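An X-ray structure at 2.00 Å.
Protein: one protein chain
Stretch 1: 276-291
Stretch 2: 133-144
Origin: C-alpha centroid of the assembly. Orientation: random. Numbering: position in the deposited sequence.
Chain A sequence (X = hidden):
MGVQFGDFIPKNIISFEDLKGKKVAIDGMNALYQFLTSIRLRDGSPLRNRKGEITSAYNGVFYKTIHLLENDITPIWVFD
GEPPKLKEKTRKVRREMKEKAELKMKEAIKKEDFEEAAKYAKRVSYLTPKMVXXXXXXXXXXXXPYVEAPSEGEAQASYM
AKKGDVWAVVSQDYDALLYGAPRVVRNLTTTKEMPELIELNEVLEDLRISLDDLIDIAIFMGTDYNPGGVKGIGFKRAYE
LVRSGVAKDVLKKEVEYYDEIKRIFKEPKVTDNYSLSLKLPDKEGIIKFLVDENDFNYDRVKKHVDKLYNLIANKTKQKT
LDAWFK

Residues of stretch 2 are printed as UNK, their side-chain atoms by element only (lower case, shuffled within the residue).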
# COMPACT_ATOMS: atom_id res chain seq x y z
N LEU A 276 -9.13 10.16 -12.14
CA LEU A 276 -10.01 9.25 -11.42
C LEU A 276 -11.04 8.67 -12.38
O LEU A 276 -11.87 7.84 -12.00
CB LEU A 276 -10.70 10.00 -10.29
CG LEU A 276 -9.84 10.38 -9.08
CD1 LEU A 276 -8.80 11.40 -9.48
CD2 LEU A 276 -10.73 10.93 -7.97
N SER A 277 -10.97 9.09 -13.64
CA SER A 277 -11.89 8.64 -14.67
C SER A 277 -11.77 7.15 -14.97
O SER A 277 -10.67 6.61 -15.03
CB SER A 277 -11.65 9.42 -15.97
OG SER A 277 -12.13 10.74 -15.88
N LEU A 278 -12.92 6.50 -15.14
CA LEU A 278 -12.97 5.08 -15.47
C LEU A 278 -13.23 4.96 -16.97
O LEU A 278 -13.87 5.83 -17.57
CB LEU A 278 -14.11 4.40 -14.71
CG LEU A 278 -14.21 4.72 -13.21
CD1 LEU A 278 -15.41 4.04 -12.63
CD2 LEU A 278 -12.93 4.28 -12.49
N LYS A 279 -12.74 3.89 -17.57
CA LYS A 279 -12.92 3.65 -19.00
C LYS A 279 -13.56 2.29 -19.18
O LYS A 279 -13.48 1.44 -18.30
CB LYS A 279 -11.56 3.66 -19.71
CG LYS A 279 -10.68 4.84 -19.36
CD LYS A 279 -9.45 4.90 -20.27
CE LYS A 279 -9.42 6.19 -21.09
NZ LYS A 279 -8.79 7.35 -20.38
N LEU A 280 -14.20 2.06 -20.33
CA LEU A 280 -14.84 0.77 -20.56
C LEU A 280 -13.77 -0.33 -20.64
O LEU A 280 -12.70 -0.12 -21.20
CB LEU A 280 -15.67 0.81 -21.84
CG LEU A 280 -16.87 1.74 -21.65
CD1 LEU A 280 -17.55 2.00 -23.00
CD2 LEU A 280 -17.84 1.12 -20.66
N PRO A 281 -14.06 -1.51 -20.07
CA PRO A 281 -13.09 -2.62 -20.10
C PRO A 281 -12.94 -3.33 -21.44
O PRO A 281 -13.91 -3.50 -22.19
CB PRO A 281 -13.62 -3.58 -19.03
CG PRO A 281 -15.09 -3.30 -18.96
CD PRO A 281 -15.30 -1.86 -19.36
N ASP A 282 -11.70 -3.74 -21.75
CA ASP A 282 -11.40 -4.46 -22.98
C ASP A 282 -11.68 -5.92 -22.62
O ASP A 282 -10.79 -6.63 -22.14
CB ASP A 282 -9.93 -4.25 -23.37
CG ASP A 282 -9.48 -5.16 -24.51
OD1 ASP A 282 -10.30 -5.94 -25.04
OD2 ASP A 282 -8.28 -5.08 -24.89
N LYS A 283 -12.92 -6.34 -22.83
CA LYS A 283 -13.37 -7.68 -22.51
C LYS A 283 -12.49 -8.79 -23.09
O LYS A 283 -12.16 -9.74 -22.39
CB LYS A 283 -14.81 -7.89 -22.98
CG LYS A 283 -15.85 -7.01 -22.28
CD LYS A 283 -17.27 -7.41 -22.66
CE LYS A 283 -18.29 -6.85 -21.68
NZ LYS A 283 -19.70 -7.05 -22.14
N GLU A 284 -12.11 -8.65 -24.35
CA GLU A 284 -11.29 -9.64 -25.04
C GLU A 284 -9.89 -9.76 -24.46
O GLU A 284 -9.38 -10.87 -24.26
CB GLU A 284 -11.18 -9.27 -26.53
CG GLU A 284 -12.47 -9.42 -27.33
CD GLU A 284 -13.49 -8.36 -26.98
OE1 GLU A 284 -13.09 -7.18 -26.85
OE2 GLU A 284 -14.69 -8.69 -26.83
N GLY A 285 -9.26 -8.62 -24.20
CA GLY A 285 -7.92 -8.61 -23.64
C GLY A 285 -7.89 -9.20 -22.25
O GLY A 285 -6.92 -9.87 -21.88
N ILE A 286 -8.94 -8.96 -21.46
CA ILE A 286 -9.00 -9.50 -20.11
C ILE A 286 -9.11 -11.02 -20.17
O ILE A 286 -8.42 -11.73 -19.42
CB ILE A 286 -10.20 -8.90 -19.32
CG1 ILE A 286 -9.91 -7.43 -18.99
CG2 ILE A 286 -10.44 -9.70 -18.06
CD1 ILE A 286 -11.11 -6.62 -18.56
N ILE A 287 -9.95 -11.52 -21.07
CA ILE A 287 -10.12 -12.97 -21.23
C ILE A 287 -8.79 -13.63 -21.63
O ILE A 287 -8.41 -14.66 -21.07
CB ILE A 287 -11.17 -13.28 -22.33
CG1 ILE A 287 -12.55 -12.82 -21.85
CG2 ILE A 287 -11.16 -14.78 -22.67
CD1 ILE A 287 -13.72 -13.59 -22.43
N LYS A 288 -8.10 -13.03 -22.58
CA LYS A 288 -6.84 -13.56 -23.04
C LYS A 288 -5.81 -13.57 -21.93
O LYS A 288 -5.11 -14.55 -21.73
CB LYS A 288 -6.32 -12.75 -24.22
CG LYS A 288 -5.01 -13.25 -24.77
CD LYS A 288 -4.31 -12.20 -25.63
CE LYS A 288 -2.96 -12.72 -26.12
NZ LYS A 288 -2.44 -11.91 -27.26
N PHE A 289 -5.71 -12.46 -21.21
CA PHE A 289 -4.73 -12.37 -20.15
C PHE A 289 -5.06 -13.33 -19.00
O PHE A 289 -4.23 -14.16 -18.60
CB PHE A 289 -4.63 -10.92 -19.62
CG PHE A 289 -3.64 -10.76 -18.51
CD1 PHE A 289 -2.28 -10.82 -18.77
CD2 PHE A 289 -4.08 -10.59 -17.20
CE1 PHE A 289 -1.35 -10.72 -17.73
CE2 PHE A 289 -3.16 -10.49 -16.15
CZ PHE A 289 -1.79 -10.55 -16.42
N LEU A 290 -6.28 -13.22 -18.49
CA LEU A 290 -6.74 -14.03 -17.37
C LEU A 290 -7.02 -15.51 -17.67
O LEU A 290 -6.47 -16.41 -17.01
CB LEU A 290 -8.00 -13.39 -16.76
CG LEU A 290 -7.91 -12.75 -15.36
CD1 LEU A 290 -6.55 -12.05 -15.15
CD2 LEU A 290 -9.07 -11.78 -15.18
N VAL A 291 -7.87 -15.77 -18.66
CA VAL A 291 -8.23 -17.15 -19.01
C VAL A 291 -7.18 -17.86 -19.86
O VAL A 291 -6.65 -18.90 -19.47
CB VAL A 291 -9.59 -17.19 -19.77
CG1 VAL A 291 -9.97 -18.64 -20.09
CG2 VAL A 291 -10.67 -16.54 -18.93
N UNK A 133 4.03 -5.13 -12.76
CA UNK A 133 3.76 -4.52 -14.06
C UNK A 133 2.52 -5.18 -14.69
O UNK A 133 1.70 -4.50 -15.31
c UNK A 133 6.11 -3.60 -14.76
c UNK A 133 6.09 -2.89 -13.40
o UNK A 133 6.80 -3.33 -12.48
o UNK A 133 5.37 -1.88 -13.26
c UNK A 133 4.98 -4.65 -14.97
N UNK A 134 2.38 -6.49 -14.52
CA UNK A 134 1.25 -7.27 -15.04
C UNK A 134 -0.07 -6.82 -14.38
O UNK A 134 -1.13 -6.83 -15.01
n UNK A 134 2.60 -8.73 -16.92
c UNK A 134 1.46 -8.76 -14.77
o UNK A 134 2.74 -10.60 -15.68
c UNK A 134 2.33 -9.44 -15.84
N UNK A 135 0.00 -6.44 -13.11
CA UNK A 135 -1.17 -5.97 -12.39
C UNK A 135 -1.62 -4.62 -12.95
O UNK A 135 -2.82 -4.36 -13.08
c UNK A 135 -0.85 -5.84 -10.90
s UNK A 135 -0.82 -7.44 -10.04
N UNK A 136 -0.66 -3.77 -13.28
CA UNK A 136 -0.97 -2.46 -13.84
C UNK A 136 -1.61 -2.66 -15.21
O UNK A 136 -2.55 -1.95 -15.57
c UNK A 136 2.30 -0.58 -12.93
c UNK A 136 0.30 -1.63 -13.98
n UNK A 136 4.22 0.62 -11.89
c UNK A 136 0.98 -1.30 -12.67
c UNK A 136 2.79 0.19 -11.72
N UNK A 137 -1.09 -3.60 -15.98
CA UNK A 137 -1.62 -3.89 -17.32
C UNK A 137 -3.06 -4.36 -17.20
O UNK A 137 -3.93 -3.93 -17.96
c UNK A 137 -2.14 -7.36 -20.71
c UNK A 137 -1.63 -6.87 -19.49
c UNK A 137 -0.78 -4.97 -18.00
c UNK A 137 -1.62 -4.64 -20.38
c UNK A 137 -2.38 -6.47 -21.75
c UNK A 137 -1.36 -5.50 -19.31
o UNK A 137 -2.87 -6.93 -22.96
c UNK A 137 -2.13 -5.12 -21.59
N UNK A 138 -3.31 -5.24 -16.24
CA UNK A 138 -4.64 -5.77 -16.02
C UNK A 138 -5.61 -4.64 -15.68
O UNK A 138 -6.75 -4.61 -16.15
c UNK A 138 -5.74 -8.36 -13.26
c UNK A 138 -5.97 -7.38 -14.42
c UNK A 138 -6.69 -8.05 -15.57
c UNK A 138 -4.62 -6.82 -14.90
N UNK A 139 -5.15 -3.70 -14.86
CA UNK A 139 -6.01 -2.58 -14.47
C UNK A 139 -6.34 -1.73 -15.69
O UNK A 139 -7.46 -1.25 -15.83
c UNK A 139 -6.70 -2.39 -11.42
c UNK A 139 -4.37 -1.49 -11.13
c UNK A 139 -5.28 -2.34 -12.00
c UNK A 139 -5.31 -1.73 -13.41
N UNK A 140 -5.36 -1.56 -16.57
CA UNK A 140 -5.57 -0.78 -17.78
C UNK A 140 -6.62 -1.47 -18.65
O UNK A 140 -7.49 -0.82 -19.23
o UNK A 140 -4.05 -1.85 -19.30
c UNK A 140 -4.27 -0.66 -18.57
N UNK A 141 -6.52 -2.78 -18.74
CA UNK A 141 -7.48 -3.56 -19.53
C UNK A 141 -8.85 -3.41 -18.89
O UNK A 141 -9.87 -3.37 -19.59
c UNK A 141 -5.85 -5.34 -20.43
c UNK A 141 -6.12 -4.89 -21.87
c UNK A 141 -5.54 -6.82 -20.35
c UNK A 141 -7.07 -5.04 -19.56
N UNK A 142 -8.88 -3.32 -17.57
CA UNK A 142 -10.13 -3.19 -16.84
C UNK A 142 -10.71 -1.78 -16.87
O UNK A 142 -11.83 -1.56 -16.43
c UNK A 142 -9.65 -5.12 -15.22
s UNK A 142 -9.26 -5.45 -13.49
c UNK A 142 -10.79 -5.01 -12.69
c UNK A 142 -9.94 -3.64 -15.39
N UNK A 143 -9.93 -0.84 -17.40
CA UNK A 143 -10.37 0.55 -17.49
C UNK A 143 -10.31 1.25 -16.15
O UNK A 143 -10.93 2.32 -15.97
N UNK A 144 -9.59 0.64 -15.22
CA UNK A 144 -9.44 1.18 -13.86
C UNK A 144 -8.16 2.01 -13.78
O UNK A 144 -7.06 1.52 -14.05
c UNK A 144 -9.30 0.65 -11.40
c UNK A 144 -9.33 0.04 -12.81
c UNK A 144 -10.47 -0.98 -12.98
c UNK A 144 -11.87 -0.38 -12.93
O HOH W 1 -4.44 -9.30 -22.95
O HOH W 2 -9.54 4.53 -16.29

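Position 133 carries three carbons, the third bearing two oxygens, and lies out of reach of stretch 1; a chain of this length ending in a carboxylate is Glu133. Position 134 has two carbons, the second bonded to one oxygen and one nitrogen. Its CB lies 4.1 Å from Phe289 CZ, and the amide defines Asn134. At position 135 a single carbon leads to sulfur; the CA-to-CB bond points away from stretch 1, and the side chain makes no contact with it: Cys135. Position 136 is a row of four carbons ending in nitrogen, out of reach of stretch 1, hence Lys136; its NZ forms a salt bridge with Glu133 OE1 at 3.1 Å.

Position 137 has one carbon, then a six-carbon ring bearing an oxygen, and the ring's edge meets the face of Phe289, with planes at 86° and centroids 5.7 Å apart; this is Tyr137. Its CE2 comes within 4.0 Å of Phe289 CD1. A water bridges Tyr137 OH and Gly285 O, 2.8 Å from each, donating to the carbonyl.

Position 138 has four carbons forked at the second, one tip lying against Phe289 and Leu290: Leu138. Its CD1 lies 4.0 Å from both Phe289 CD2 and Leu290 CD1. The same fork at position 139, out of reach of stretch 1, gives Leu139. Position 140 has one carbon and one oxygen, without contact to stretch 1: Ser140, whose OG donates a very short 2.5 Å bond to Tyr137 O.

Position 141 repeats the four-carbon fork, and its CB packs 3.8 Å from Ile286 CG1: Leu141. Its CD1 is 3.7 Å from Gly285 O. Position 142 has two carbons, a sulfur and a terminal carbon, unbranched, and the chain touches Ile286 although CA-to-CB points away, so it is Met142; CG lies 3.9 Å from Ile286 CD1.

Position 143 has no side-chain atoms, and its phi is 76°. An ideal CB would fall 1.9 Å from Lys279 O, a clash; instead, CA of position 143 approaches Lys279 O to 3.3 Å in a CA-H...O contact. This is Gly143, in a Schellman motif ending the helix. Position 144 has four carbons forked at the first, one arm two carbons long, and makes no direct side-chain contact with stretch 1: Ile144.

The contact combines backbone pairing with helix packing. Lys279 N donates to Gly143 O, and Asp282 N to Leu141 O, each at 2.9 Å and 165°. These nearly linear bonds fasten the loop to the helix end. Asp282 OD1 also accepts from Gly285 N at 3.0 Å, capping the next helix. The two helices run at 149°, with axes 9.1 Å apart at closest approach, and Phe289 inserts as a knob among Asn134, Tyr137, Leu138 and Leu141.

Stretch 2 133-144: ENCKYLLSLMGI
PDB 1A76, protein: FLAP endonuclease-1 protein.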